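Local coordinates for bacterial regulatory proteins, TetR family (Nitrosomonas europaea, PDB 3NI7), which probably binds DNA as a transcriptional regulator of the TetR family, with a helix-turn-helix motif predicted near its N-terminus, at residues L46-E50 / K51-I55; V101-Q104 / M105-K109. All blocks are in the same frame, centred on the assembly; numbering follows the deposited sequence.

Interaction 1 (L46-E50 / K51-I55)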
loop_
_atom_site.group_PDB
_atom_site.type_symbol
_atom_site.label_atom_id
_atom_site.label_comp_id
_atom_site.label_asym_id
_atom_site.label_seq_id
_atom_site.Cartn_x
_atom_site.Cartn_y
_atom_site.Cartn_z
ATOM N N LEU A 46 29.782 -10.537 12.500
ATOM C CA LEU A 46 29.467 -10.274 13.903
ATOM C C LEU A 46 28.188 -9.413 13.974
ATOM O O LEU A 46 27.281 -9.672 14.753
ATOM C CB LEU A 46 30.599 -9.535 14.594
ATOM C CG LEU A 46 31.831 -10.326 15.077
ATOM C CD1 LEU A 46 32.984 -9.362 15.390
ATOM C CD2 LEU A 46 31.602 -11.249 16.298
ATOM N N TYR A 47 28.130 -8.390 13.119
ATOM C CA TYR A 47 27.039 -7.437 13.106
ATOM C C TYR A 47 25.897 -7.899 12.261
ATOM O O TYR A 47 24.780 -7.817 12.667
ATOM C CB TYR A 47 27.518 -6.104 12.569
ATOM C CG TYR A 47 28.562 -5.534 13.449
ATOM C CD1 TYR A 47 28.219 -4.776 14.556
ATOM C CD2 TYR A 47 29.872 -5.791 13.219
ATOM C CE1 TYR A 47 29.157 -4.270 15.402
ATOM C CE2 TYR A 47 30.831 -5.269 14.040
ATOM C CZ TYR A 47 30.459 -4.508 15.154
ATOM O OH TYR A 47 31.385 -3.993 16.047
ATOM N N PHE A 48 26.173 -8.346 11.062
ATOM C CA PHE A 48 25.121 -8.771 10.140
ATOM C C PHE A 48 25.414 -10.154 9.574
ATOM O O PHE A 48 26.418 -10.355 8.877
ATOM C CB PHE A 48 24.962 -7.751 8.988
ATOM C CG PHE A 48 24.639 -6.358 9.461
ATOM C CD1 PHE A 48 25.627 -5.436 9.652
ATOM C CD2 PHE A 48 23.345 -6.007 9.787
ATOM C CE1 PHE A 48 25.323 -4.175 10.138
ATOM C CE2 PHE A 48 23.050 -4.771 10.295
ATOM C CZ PHE A 48 24.036 -3.849 10.467
ATOM N N ARG A 49 24.551 -11.111 9.866
ATOM C CA ARG A 49 24.700 -12.453 9.311
ATOM C C ARG A 49 23.976 -12.630 7.970
ATOM O O ARG A 49 24.255 -13.580 7.246
ATOM C CB ARG A 49 24.212 -13.481 10.340
ATOM C CG ARG A 49 25.036 -13.416 11.627
ATOM C CD ARG A 49 24.617 -14.389 12.599
ATOM N NE ARG A 49 25.130 -15.710 12.257
ATOM C CZ ARG A 49 24.403 -16.718 11.772
ATOM N NH1 ARG A 49 23.104 -16.572 11.526
ATOM N NH2 ARG A 49 24.984 -17.895 11.536
ATOM N N GLU A 50 23.068 -11.697 7.641
ATOM C CA GLU A 50 22.218 -11.756 6.422
ATOM C C GLU A 50 21.996 -10.383 5.824
ATOM O O GLU A 50 22.051 -9.387 6.522
ATOM C CB GLU A 50 20.836 -12.327 6.741
ATOM C CG GLU A 50 20.705 -13.842 6.740
ATOM C CD GLU A 50 19.247 -14.301 6.981
ATOM O OE1 GLU A 50 18.301 -13.577 6.599
ATOM O OE2 GLU A 50 19.035 -15.387 7.556
ATOM N N LYS A 51 21.700 -10.352 4.535
ATOM C CA LYS A 51 21.470 -9.112 3.806
ATOM C C LYS A 51 20.185 -8.394 4.314
ATOM O O LYS A 51 20.150 -7.168 4.524
ATOM C CB LYS A 51 21.389 -9.454 2.314
ATOM C CG LYS A 51 21.945 -8.407 1.371
ATOM C CD LYS A 51 21.970 -8.942 -0.069
ATOM C CE LYS A 51 21.681 -7.831 -1.092
ATOM N NZ LYS A 51 21.848 -8.284 -2.502
ATOM N N ASP A 52 19.129 -9.156 4.555
ATOM C CA ASP A 52 17.933 -8.585 5.181
ATOM C C ASP A 52 18.314 -7.782 6.404
ATOM O O ASP A 52 17.889 -6.709 6.559
ATOM C CB ASP A 52 16.991 -9.689 5.688
ATOM C CG ASP A 52 16.244 -10.400 4.572
ATOM O OD1 ASP A 52 15.634 -9.679 3.734
ATOM O OD2 ASP A 52 16.257 -11.676 4.570
ATOM N N GLU A 53 19.101 -8.341 7.310
ATOM C CA GLU A 53 19.364 -7.680 8.589
ATOM C C GLU A 53 19.735 -6.236 8.366
ATOM O O GLU A 53 19.480 -5.420 9.236
ATOM C CB GLU A 53 20.443 -8.423 9.394
ATOM C CG GLU A 53 19.935 -9.716 10.013
ATOM C CD GLU A 53 21.000 -10.494 10.810
ATOM O OE1 GLU A 53 22.135 -9.975 11.033
ATOM O OE2 GLU A 53 20.706 -11.666 11.213
ATOM N N LEU A 54 20.328 -5.933 7.205
ATOM C CA LEU A 54 20.722 -4.562 6.839
ATOM C C LEU A 54 19.530 -3.623 6.513
ATOM O O LEU A 54 19.505 -2.426 6.848
ATOM C CB LEU A 54 21.688 -4.603 5.645
ATOM C CG LEU A 54 23.074 -5.265 5.836
ATOM C CD1 LEU A 54 23.574 -5.852 4.525
ATOM C CD2 LEU A 54 24.060 -4.244 6.353
ATOM N N ILE A 55 18.548 -4.182 5.825
ATOM C CA ILE A 55 17.335 -3.482 5.546
ATOM C C ILE A 55 16.749 -3.019 6.873
ATOM O O ILE A 55 16.433 -1.815 7.061
ATOM C CB ILE A 55 16.330 -4.335 4.763
ATOM C CG1 ILE A 55 16.990 -4.855 3.479
ATOM C CG2 ILE A 55 15.031 -3.480 4.438
ATOM C CD1 ILE A 55 16.063 -5.489 2.491
#
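Leu-54 lays its CD2 methyl on one face of the Phe-48 ring, almost exactly over the centre: the carbon stands 3.7 Å from the ring centroid, 8° off the normal, a CH-pi contact in which the two side chains run at about a right angle. Glu-53 approaches the same ring differently, bringing CB to its edge, 3.8 Å from Phe-48 CD2. The glutamate chain is extended beyond CG (chi2 179°), which takes the carboxylate from the ring edge toward the main chain before Glu-50, where Arg-49 N donates to Glu-53 OE1 over 2.9 Å, arriving from above the carboxylate plane. The residues concerned form the corner between helix 41-47, which lies in the predicted helix-turn-helix motif, and helix 51-69, the next helix in the chain, whose start belongs to the TetR-type N-terminal family region. Within the corner, Glu-53 N makes a weak hydrogen bond to Glu-50 O. Replacing Glu-53 by alanine would leave CB at the ring edge, but Arg-49 N would probably lose its carboxylate acceptor and the turn be less firmly held. Lys-51 heads elsewhere, its NZ bonded to Trp-25 O and its charge resting against the Trp-25 ring, whereas Phe-48 also packs on Arg-9 and Ile-12 of helix 7-22.

Interaction 2 (V101-Q104 / M105-K109)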
loop_
_atom_site.group_PDB
_atom_site.type_symbol
_atom_site.label_atom_id
_atom_site.label_comp_id
_atom_site.label_asym_id
_atom_site.label_seq_id
_atom_site.Cartn_x
_atom_site.Cartn_y
_atom_site.Cartn_z
ATOM N N VAL A 101 18.071 3.099 -3.565
ATOM C CA VAL A 101 18.417 1.866 -2.850
ATOM C C VAL A 101 17.198 1.401 -2.048
ATOM O O VAL A 101 16.753 0.240 -2.145
ATOM C CB VAL A 101 19.591 2.110 -1.908
ATOM C CG1 VAL A 101 19.742 0.992 -0.915
ATOM C CG2 VAL A 101 20.834 2.315 -2.710
ATOM N N THR A 102 16.664 2.321 -1.254
ATOM C CA THR A 102 15.474 2.039 -0.478
ATOM C C THR A 102 14.404 1.438 -1.367
ATOM O O THR A 102 13.822 0.430 -1.042
ATOM C CB THR A 102 14.897 3.295 0.139
ATOM O OG1 THR A 102 15.833 3.820 1.091
ATOM C CG2 THR A 102 13.605 2.984 0.826
ATOM N N ARG A 103 14.145 2.054 -2.504
ATOM C CA ARG A 103 13.155 1.514 -3.409
ATOM C C ARG A 103 13.495 0.076 -3.715
ATOM O O ARG A 103 12.645 -0.799 -3.594
ATOM C CB ARG A 103 13.054 2.329 -4.712
ATOM C CG ARG A 103 11.986 1.785 -5.688
ATOM C CD ARG A 103 11.634 2.730 -6.853
ATOM N NE ARG A 103 12.797 3.122 -7.652
ATOM C CZ ARG A 103 13.298 4.361 -7.743
ATOM N NH1 ARG A 103 12.773 5.388 -7.073
ATOM N NH2 ARG A 103 14.354 4.580 -8.516
ATOM N N GLN A 104 14.739 -0.164 -4.100
ATOM C CA GLN A 104 15.173 -1.491 -4.493
ATOM C C GLN A 104 14.973 -2.485 -3.356
ATOM O O GLN A 104 14.477 -3.593 -3.568
ATOM C CB GLN A 104 16.624 -1.440 -4.951
ATOM C CG GLN A 104 16.756 -0.789 -6.338
ATOM C CD GLN A 104 18.214 -0.669 -6.829
ATOM O OE1 GLN A 104 19.116 -0.337 -6.056
ATOM N NE2 GLN A 104 18.439 -0.950 -8.115
HETATM N N MSE A 105 15.316 -2.066 -2.146
HETATM C CA MSE A 105 15.102 -2.897 -0.966
HETATM C C MSE A 105 13.662 -3.403 -0.819
HETATM O O MSE A 105 13.438 -4.572 -0.430
HETATM C CB MSE A 105 15.441 -2.121 0.309
HETATM C CG MSE A 105 16.926 -1.912 0.546
HETATM SE SE MSE A 105 17.322 -0.723 2.080
HETATM C CE MSE A 105 19.221 -1.192 2.276
ATOM N N ILE A 106 12.708 -2.517 -1.132
ATOM C CA ILE A 106 11.299 -2.799 -0.972
ATOM C C ILE A 106 10.807 -3.635 -2.152
ATOM O O ILE A 106 10.184 -4.674 -1.947
ATOM C CB ILE A 106 10.466 -1.513 -0.816
ATOM C CG1 ILE A 106 10.809 -0.809 0.501
ATOM C CG2 ILE A 106 9.000 -1.818 -0.838
ATOM C CD1 ILE A 106 10.742 -1.711 1.723
HETATM N N MSE A 107 11.099 -3.219 -3.382
HETATM C CA MSE A 107 10.739 -4.046 -4.548
HETATM C C MSE A 107 11.234 -5.455 -4.322
HETATM O O MSE A 107 10.566 -6.410 -4.680
HETATM C CB MSE A 107 11.322 -3.523 -5.879
HETATM C CG MSE A 107 10.766 -2.175 -6.379
HETATM SE SE MSE A 107 8.851 -1.943 -5.769
HETATM C CE MSE A 107 8.202 -0.327 -6.801
ATOM N N SER A 108 12.359 -5.532 -3.633
ATOM C CA SER A 108 13.070 -6.761 -3.404
ATOM C C SER A 108 12.216 -7.809 -2.752
ATOM O O SER A 108 12.179 -8.934 -3.201
ATOM C CB SER A 108 14.203 -6.463 -2.455
ATOM O OG SER A 108 14.928 -7.651 -2.220
ATOM N N LYS A 109 11.583 -7.452 -1.656
ATOM C CA LYS A 109 10.744 -8.388 -0.971
ATOM C C LYS A 109 9.399 -8.353 -1.620
ATOM O O LYS A 109 8.460 -7.863 -1.038
ATOM C CB LYS A 109 10.579 -7.954 0.461
ATOM C CG LYS A 109 11.343 -6.732 0.804
ATOM C CD LYS A 109 11.287 -6.544 2.285
ATOM C CE LYS A 109 11.459 -5.118 2.699
ATOM N NZ LYS A 109 11.431 -5.003 4.173
#
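Arg-103 O is gripped twice from the following turn: Met-107 N donates to it over 2.9 Å in a nearly straight bond (171° at the hydrogen), and Ile-106 N reaches it at 3.0 Å in a weak one. Ile-106 N is itself shared, since it also bonds Thr-102 O at 3.2 Å. With the bond from Met-105 N to Val-101 O, this is the i to i+4 hydrogen-bond pattern of an alpha helix, with the weak i to i+3 bond from Ile-106 N to Arg-103 O beside it. Among the side chains, Met-105, present as selenomethionine, carries the apolar contact. Its CG stands anti to the carbonyl carbon (chi1 -73°) and the chain is extended from there, an arrangement that sends it outward and back toward the preceding turn, past Val-101 O with CG, and brings SE within 4.2 Å of Thr-102 CA. The terminal CE then meets Val-101 CG1 at 3.9 Å, the two side chains crossing at a slant. On a different side of the helix, the CG atoms of Arg-103 and Met-107, also selenomethionine, come no closer than 4.2 Å, a loose approach. Thr-102 points away from the following turn; its OG1 is bonded both to Trp-58 NE1 and to Gln-98 O. Three helices pack against this one: Val-101 lies on Val-17 and Ala-20 of helix 7-22, Met-105 on Trp-58 and Ile-106 on Phe-59 of helix 51-69, and Ile-106 and Met-107 on Phe-161 and Met-164 of helix 149-164.

Interactions 1 and 2 show how contacts local in sequence can be brought together where helix 51-69 meets helix 99-108. Their centres lie 15 Å apart, yet they meet at Ile-55, where helix 51-69 leaves the corner of interaction 1: Ile-55 CD1 packs 4.0 Å from Met-105 O, and Ile-55 CG2 is 3.9 Å from Lys-109 NZ. Trp-25 is a second common neighbour, for besides its partnership with Lys-51 it touches the Met-105 side chain and offers its backbone N to Gln-104 OE1 in a weak hydrogen bond. Helix 51-69 thus leads from the predicted DNA-binding motif to helix 99-108, consistent with the coupling of these two regions in TetR-family regulators.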